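Local coordinates for protection of telomeres protein 1 (PDB 5USB) that binds single-stranded telomeric DNA through OB-folds, protects the 3' overhang at chromosome ends and regulates telomerase and telomere length, at residues S2-L5 / L6-T10; F75-R78 / N79-E83. The protein carries 1 engineered substitution. All coordinates share one frame; numbering follows the deposited sequence. Where two conformers were deposited one is given.

Contact 1: residues S2-L5 / L6-T10; sequences SFSL and LSQIT
Leu5 and Gln8 hold each other through two hydrogen bonds that close a tight turn near the N-terminus of this OB-fold domain, in the loop leading to strand 14-26. The backbone bond comes from Gln8 N, which reaches Leu5 O at 2.9 Å; the chain from Leu6 to Gln8 has helical backbone angles, and this i to i+3 link draws it into a single turn. The side-chain amide of Gln8 then answers in the other direction. Its CG stands anti to its own carbonyl carbon (chi1 -60°) and the chain beyond is extended, which brings OE1 back to Leu5 N at 2.9 Å, with an N-H...O angle of 156° and the donor tilted from the amide carbonyl plane. Side chain and backbone of one residue thus close the turn from both directions, with only the side-chain-to-backbone half of a capping box present.

The same OE1 lies 3.7 Å from Leu5 CB and 3.6 Å from Ser4 CA, so Ser4 and Leu5 both flank the oxygen. On another flank, Ile9 sets CG2 3.9 Å from Ser4 CB. A water lies 3.1 Å from Ser4 OG and makes a long, weak bond to Gln8 O.

Outside the turn, the Leu6 and Ile9 side chains pack on strand 14-26. Because Gln8 supplies both a backbone donor and a side-chain acceptor, the N-H and the C=O of Leu5 are each matched locally, whereas the backbone of Leu6 relies on Asp37 and Asn41 and that of Ser4 on Ser16.

Contact 2: residues F75-R78 / N79-E83; sequences FYCR and NYIKE
The C-terminal end of helix 72-77, where the chain leaves for the loop before strand 86-90 of the OB-fold, is tied off by one carbonyl. Cys77 O takes two backbone donors, Ile81 N at 3.0 Å and Tyr80 N also at 3.0 Å, which come to the oxygen from different directions, the first near the carbonyl plane and the second well above it. Accepting from the residues three and four further on, this oxygen holds the chain as it turns away from the helix.

Tyr76 and Tyr80 lie side by side and point the same way, both with CG anti to the backbone N (chi1 179° and 177°). Their rings meet obliquely, planes at 49°, and Tyr80 CD2 sits over one face of the Tyr76 ring, toward its rim. Tyr76 OH is bonded to Glu119, and Tyr80 makes a cation-pi contact with Lys120. An alanine in place of Tyr80 is likely to strip the covered face of Tyr76 of its neighbour and leave Lys120 without its ring.

On the buried side, Cys77 and Ile81 pack toward Phe31 and Leu33, respectively. A water bridges Tyr76 O to Asn79 N, 2.9 Å from the latter, and the sulphur, Cys77 SG, touches Ile81 CG1 at 3.8 Å.

Both contacts are local turns in one OB-fold domain, set on opposite sides of its centre with their own centres 23 Å apart. Each is partly buried, with two buried residues facing the barrel: Leu6 and Ile9 in contact 1, Cys77 and Ile81 in contact 2. Strand 14-26 is common ground, since side chains of both lean on it. The chemistry differs. In 2-10 a side-chain amide completes a loop turn, whereas in 75-83 one carbonyl, Cys77 O, takes both direct backbone bonds, and two tyrosine rings meet on the more exposed side. Contact 2 also lies nearer the bound nucleic acid, about 6 Å at the nearest atoms against about 12 Å for contact 1.

Contact 1: residues S2-L5 / L6-T10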
ATOM      1  N   SER A   2      13.048   8.567  -6.854  1.00 44.17           N
ATOM      2  CA  SER A   2      12.656   9.310  -5.653  1.00 31.92           C
ATOM      3  C   SER A   2      11.255   8.877  -5.156  1.00 26.99           C
ATOM      4  O   SER A   2      10.616   8.114  -5.775  1.00 26.10           O
ATOM      5  CB  SER A   2      12.527  10.757  -6.002  1.00 34.04           C
ATOM      6  OG  SER A   2      11.471  10.912  -6.895  1.00 46.04           O
ATOM      7  N   PHE A   3      10.808   9.420  -4.039  1.00 23.85           N
ATOM      8  CA  PHE A   3       9.517   9.086  -3.492  1.00 18.00           C
ATOM      9  C   PHE A   3       8.380   9.886  -4.101  1.00 22.63           C
ATOM     10  O   PHE A   3       8.561  10.991  -4.477  1.00 24.72           O
ATOM     11  CB  PHE A   3       9.518   9.326  -1.999  1.00 22.90           C
ATOM     12  CG  PHE A   3      10.399   8.387  -1.233  1.00 23.41           C
ATOM     13  CD1 PHE A   3      10.036   7.123  -1.007  1.00 21.11           C
ATOM     14  CD2 PHE A   3      11.590   8.817  -0.720  1.00 24.56           C
ATOM     15  CE1 PHE A   3      10.821   6.280  -0.341  1.00 19.59           C
ATOM     16  CE2 PHE A   3      12.383   7.991  -0.019  1.00 22.96           C
ATOM     17  CZ  PHE A   3      12.008   6.708   0.163  1.00 26.86           C
ATOM     18  N   SER A   4       7.226   9.249  -4.236  1.00 16.54           N
ATOM     19  CA  SER A   4       5.993   9.866  -4.715  1.00 17.34           C
ATOM     20  C   SER A   4       4.936   9.848  -3.619  1.00 17.43           C
ATOM     21  O   SER A   4       4.914   8.936  -2.794  1.00 18.27           O
ATOM     22  CB  SER A   4       5.409   9.087  -5.892  1.00 18.05           C
ATOM     23  OG  SER A   4       6.255   9.088  -7.011  1.00 25.88           O
ATOM     24  N   LEU A   5       4.015  10.810  -3.652  1.00 14.75           N
ATOM     25  CA  LEU A   5       2.756  10.636  -2.949  1.00 17.13           C
ATOM     26  C   LEU A   5       1.891   9.642  -3.723  1.00 13.86           C
ATOM     27  O   LEU A   5       2.011   9.504  -4.947  1.00 15.22           O
ATOM     28  CB  LEU A   5       1.989  11.947  -2.797  1.00 18.02           C
ATOM     29  CG  LEU A   5       2.761  12.977  -1.962  1.00 17.83           C
ATOM     30  CD1 LEU A   5       1.897  14.205  -1.842  1.00 21.33           C
ATOM     31  CD2 LEU A   5       3.199  12.479  -0.595  1.00 23.25           C
ATOM     32  N   LEU A   6       0.990   8.961  -3.010  1.00 15.15           N
ATOM     33  CA  LEU A   6       0.184   7.965  -3.704  1.00 12.85           C
ATOM     34  C   LEU A   6      -0.725   8.605  -4.737  1.00 14.76           C
ATOM     35  O   LEU A   6      -1.099   7.963  -5.721  1.00 15.42           O
ATOM     36  CB  LEU A   6      -0.606   7.116  -2.710  1.00 14.73           C
ATOM     37  CG  LEU A   6       0.246   6.009  -2.075  1.00 15.00           C
ATOM     38  CD1 LEU A   6      -0.670   5.287  -1.078  1.00 18.27           C
ATOM     39  CD2 LEU A   6       0.839   5.033  -3.106  1.00 18.60           C
ATOM     40  N   SER A   7      -1.086   9.881  -4.553  1.00 14.59           N
ATOM     41  CA  SER A   7      -1.878  10.575  -5.555  1.00 12.39           C
ATOM     42  C   SER A   7      -1.132  10.776  -6.866  1.00 18.29           C
ATOM     43  O   SER A   7      -1.774  11.046  -7.894  1.00 18.68           O
ATOM     44  CB  SER A   7      -2.288  11.927  -5.009  1.00 16.05           C
ATOM     45  OG  SER A   7      -1.124  12.694  -4.772  1.00 17.51           O
ATOM     46  N   GLN A   8       0.190  10.650  -6.849  1.00 15.44           N
ATOM     47  CA  GLN A   8       1.035  10.891  -8.015  1.00 19.05           C
ATOM     48  C   GLN A   8       1.391   9.618  -8.766  1.00 21.57           C
ATOM     49  O   GLN A   8       1.949   9.704  -9.872  1.00 20.71           O
ATOM     50  CB  GLN A   8       2.319  11.603  -7.584  1.00 19.01           C
ATOM     51  CG  GLN A   8       2.072  12.942  -6.918  1.00 17.60           C
ATOM     52  CD  GLN A   8       3.321  13.534  -6.283  1.00 25.49           C
ATOM     53  OE1 GLN A   8       4.176  12.832  -5.699  1.00 23.49           O
ATOM     54  NE2 GLN A   8       3.436  14.862  -6.393  1.00 34.09           N
ATOM     55  N   ILE A   9       1.110   8.439  -8.211  1.00 17.84           N
ATOM     56  CA  ILE A   9       1.538   7.244  -8.913  1.00 17.16           C
ATOM     57  C   ILE A   9       0.570   6.926 -10.043  1.00 19.10           C
ATOM     58  O   ILE A   9      -0.617   7.252 -10.027  1.00 18.44           O
ATOM     59  CB  ILE A   9       1.727   6.053  -7.956  1.00 19.37           C
ATOM     60  CG1 ILE A   9       0.434   5.594  -7.336  1.00 20.85           C
ATOM     61  CG2 ILE A   9       2.741   6.399  -6.890  1.00 18.87           C
ATOM     62  CD1 ILE A   9       0.596   4.274  -6.645  1.00 22.59           C
ATOM     63  N   THR A  10       1.104   6.321 -11.074  1.00 19.65           N
ATOM     64  CA  THR A  10       0.338   5.974 -12.259  1.00 20.45           C
ATOM     65  C   THR A  10       0.582   4.519 -12.573  1.00 20.65           C
ATOM     66  O   THR A  10       1.484   3.889 -12.014  1.00 20.45           O
ATOM     67  CB  THR A  10       0.754   6.847 -13.455  1.00 28.11           C
ATOM     68  OG1 THR A  10       2.147   6.646 -13.692  1.00 29.74           O
ATOM     69  CG2 THR A  10       0.480   8.331 -13.172  1.00 33.27           C
TER
HETATM   70  O   HOH W   1       5.398   9.489  -9.984  1.00 43.55           O

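Contact 2: residues F75-R78 / N79-E83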
ATOM      1  N   PHE A  75       6.493 -14.373   2.555  1.00 13.95           N
ATOM      2  CA  PHE A  75       7.060 -15.010   3.738  1.00 15.11           C
ATOM      3  C   PHE A  75       7.620 -13.991   4.720  1.00 12.08           C
ATOM      4  O   PHE A  75       7.515 -14.181   5.934  1.00 14.89           O
ATOM      5  CB  PHE A  75       8.146 -15.992   3.323  1.00 14.26           C
ATOM      6  CG  PHE A  75       7.646 -17.146   2.514  1.00 17.92           C
ATOM      7  CD1 PHE A  75       6.680 -17.990   3.038  1.00 28.18           C
ATOM      8  CD2 PHE A  75       8.203 -17.429   1.288  1.00 23.70           C
ATOM      9  CE1 PHE A  75       6.234 -19.078   2.320  1.00 32.96           C
ATOM     10  CE2 PHE A  75       7.760 -18.507   0.552  1.00 27.22           C
ATOM     11  CZ  PHE A  75       6.775 -19.339   1.073  1.00 30.47           C
ATOM     12  N   TYR A  76       8.266 -12.940   4.233  1.00 11.91           N
ATOM     13  CA  TYR A  76       8.834 -11.929   5.111  1.00 11.47           C
ATOM     14  C   TYR A  76       7.751 -11.176   5.861  1.00 12.54           C
ATOM     15  O   TYR A  76       7.837 -10.971   7.074  1.00 12.73           O
ATOM     16  CB  TYR A  76       9.678 -10.945   4.305  1.00 14.96           C
ATOM     17  CG  TYR A  76      10.294  -9.843   5.134  1.00 12.78           C
ATOM     18  CD1 TYR A  76      10.996 -10.134   6.290  1.00 14.57           C
ATOM     19  CD2 TYR A  76      10.211  -8.528   4.774  1.00 12.50           C
ATOM     20  CE1 TYR A  76      11.568  -9.139   7.028  1.00 12.92           C
ATOM     21  CE2 TYR A  76      10.785  -7.531   5.494  1.00 14.89           C
ATOM     22  CZ  TYR A  76      11.499  -7.842   6.637  1.00 12.72           C
ATOM     23  OH  TYR A  76      12.103  -6.872   7.411  1.00 15.43           O
ATOM     24  N   CYS A  77       6.713 -10.716   5.149  1.00 11.75           N
ATOM     25  CA  CYS A  77       5.794  -9.752   5.730  1.00 13.62           C
ATOM     26  C   CYS A  77       4.594 -10.346   6.452  1.00 12.71           C
ATOM     27  O   CYS A  77       3.997  -9.641   7.274  1.00 14.57           O
ATOM     28  CB  CYS A  77       5.271  -8.850   4.633  1.00 12.87           C
ATOM     29  SG  CYS A  77       6.481  -7.664   4.007  1.00 16.99           S
ATOM     30  N   ARG A  78       4.215 -11.588   6.158  1.00 14.56           N
ATOM     31  CA  ARG A  78       2.873 -12.075   6.493  0.53 16.14           C
ATOM     32  C   ARG A  78       2.621 -12.148   7.992  1.00 18.21           C
ATOM     33  O   ARG A  78       1.457 -12.066   8.430  1.00 18.32           O
ATOM     34  CB  ARG A  78       2.641 -13.450   5.860  0.53 16.41           C
ATOM     35  CG  ARG A  78       3.405 -14.656   6.481  0.53 18.71           C
ATOM     36  CD  ARG A  78       2.659 -15.955   6.112  0.53 22.65           C
ATOM     37  NE  ARG A  78       1.981 -15.706   4.860  0.53 30.19           N
ATOM     38  CZ  ARG A  78       0.814 -16.193   4.464  0.53 23.37           C
ATOM     39  NH1 ARG A  78       0.078 -17.058   5.184  0.53 16.16           N
ATOM     40  NH2 ARG A  78       0.391 -15.767   3.299  0.53 16.61           N
ATOM     41  N   ASN A  79       3.660 -12.347   8.789  1.00 15.75           N
ATOM     42  CA  ASN A  79       3.498 -12.379  10.238  1.00 18.86           C
ATOM     43  C   ASN A  79       4.320 -11.279  10.890  1.00 16.46           C
ATOM     44  O   ASN A  79       4.795 -11.423  12.024  1.00 20.45           O
ATOM     45  CB  ASN A  79       3.882 -13.747  10.786  1.00 20.40           C
ATOM     46  CG  ASN A  79       3.160 -14.073  12.062  1.00 31.87           C
ATOM     47  OD1 ASN A  79       2.310 -13.305  12.512  1.00 35.87           O
ATOM     48  ND2 ASN A  79       3.501 -15.213  12.664  1.00 42.53           N
ATOM     49  N   TYR A  80       4.501 -10.182  10.169  1.00 17.78           N
ATOM     50  CA  TYR A  80       5.360  -9.087  10.580  1.00 16.02           C
ATOM     51  C   TYR A  80       4.686  -7.727  10.406  1.00 21.68           C
ATOM     52  O   TYR A  80       4.547  -6.992  11.388  1.00 19.05           O
ATOM     53  CB  TYR A  80       6.675  -9.178   9.798  1.00 16.36           C
ATOM     54  CG  TYR A  80       7.636  -8.078  10.057  1.00 16.78           C
ATOM     55  CD1 TYR A  80       7.943  -7.659  11.352  1.00 18.08           C
ATOM     56  CD2 TYR A  80       8.290  -7.470   9.013  1.00 18.20           C
ATOM     57  CE1 TYR A  80       8.838  -6.634  11.579  1.00 19.87           C
ATOM     58  CE2 TYR A  80       9.185  -6.440   9.245  1.00 17.63           C
ATOM     59  CZ  TYR A  80       9.464  -6.053  10.519  1.00 16.92           C
ATOM     60  OH  TYR A  80      10.371  -5.051  10.731  1.00 19.14           O
ATOM     61  N   ILE A  81       4.291  -7.368   9.177  1.00 14.50           N
ATOM     62  CA  ILE A  81       3.602  -6.105   8.929  1.00 14.10           C
ATOM     63  C   ILE A  81       2.169  -6.225   9.427  1.00 16.69           C
ATOM     64  O   ILE A  81       1.442  -7.158   9.059  1.00 16.84           O
ATOM     65  CB  ILE A  81       3.630  -5.741   7.437  1.00 14.66           C
ATOM     66  CG1 ILE A  81       5.024  -5.672   6.906  1.00 16.17           C
ATOM     67  CG2 ILE A  81       2.883  -4.407   7.187  1.00 15.97           C
ATOM     68  CD1 ILE A  81       5.890  -4.620   7.559  1.00 20.67           C
ATOM     69  N   LYS A  82       1.752  -5.274  10.252  1.00 15.19           N
ATOM     70  CA  LYS A  82       0.452  -5.325  10.917  1.00 15.41           C
ATOM     71  C   LYS A  82      -0.342  -4.082  10.572  1.00 12.91           C
ATOM     72  O   LYS A  82       0.207  -3.029  10.243  1.00 13.86           O
ATOM     73  CB  LYS A  82       0.545  -5.371  12.452  1.00 18.71           C
ATOM     74  CG  LYS A  82       1.434  -6.466  13.071  1.00 21.47           C
ATOM     75  CD  LYS A  82       0.965  -7.841  12.732  1.00 28.92           C
ATOM     76  CE  LYS A  82       1.952  -8.898  13.234  1.00 32.66           C
ATOM     77  NZ  LYS A  82       1.594 -10.242  12.692  1.00 31.91           N
ATOM     78  N   GLU A  83      -1.653  -4.199  10.703  1.00 14.95           N
ATOM     79  CA  GLU A  83      -2.521  -3.049  10.564  1.00 14.20           C
ATOM     80  C   GLU A  83      -2.094  -1.937  11.524  1.00 11.51           C
ATOM     81  O   GLU A  83      -1.850  -2.191  12.710  1.00 13.96           O
ATOM     82  CB  GLU A  83      -3.974  -3.481  10.825  1.00 14.61           C
ATOM     83  CG  GLU A  83      -4.426  -4.437   9.742  1.00 17.93           C
ATOM     84  CD  GLU A  83      -5.843  -4.959   9.846  1.00 21.98           C
ATOM     85  OE1 GLU A  83      -6.278  -5.676   8.898  1.00 15.75           O
ATOM     86  OE2 GLU A  83      -6.532  -4.644  10.844  1.00 22.94           O
TER
HETATM   87  O   HOH W   2       6.506 -12.613   8.976  1.00 16.24           O
HETATM   88  O   HOH W   3       0.806  -9.710   9.786  1.00 30.01           O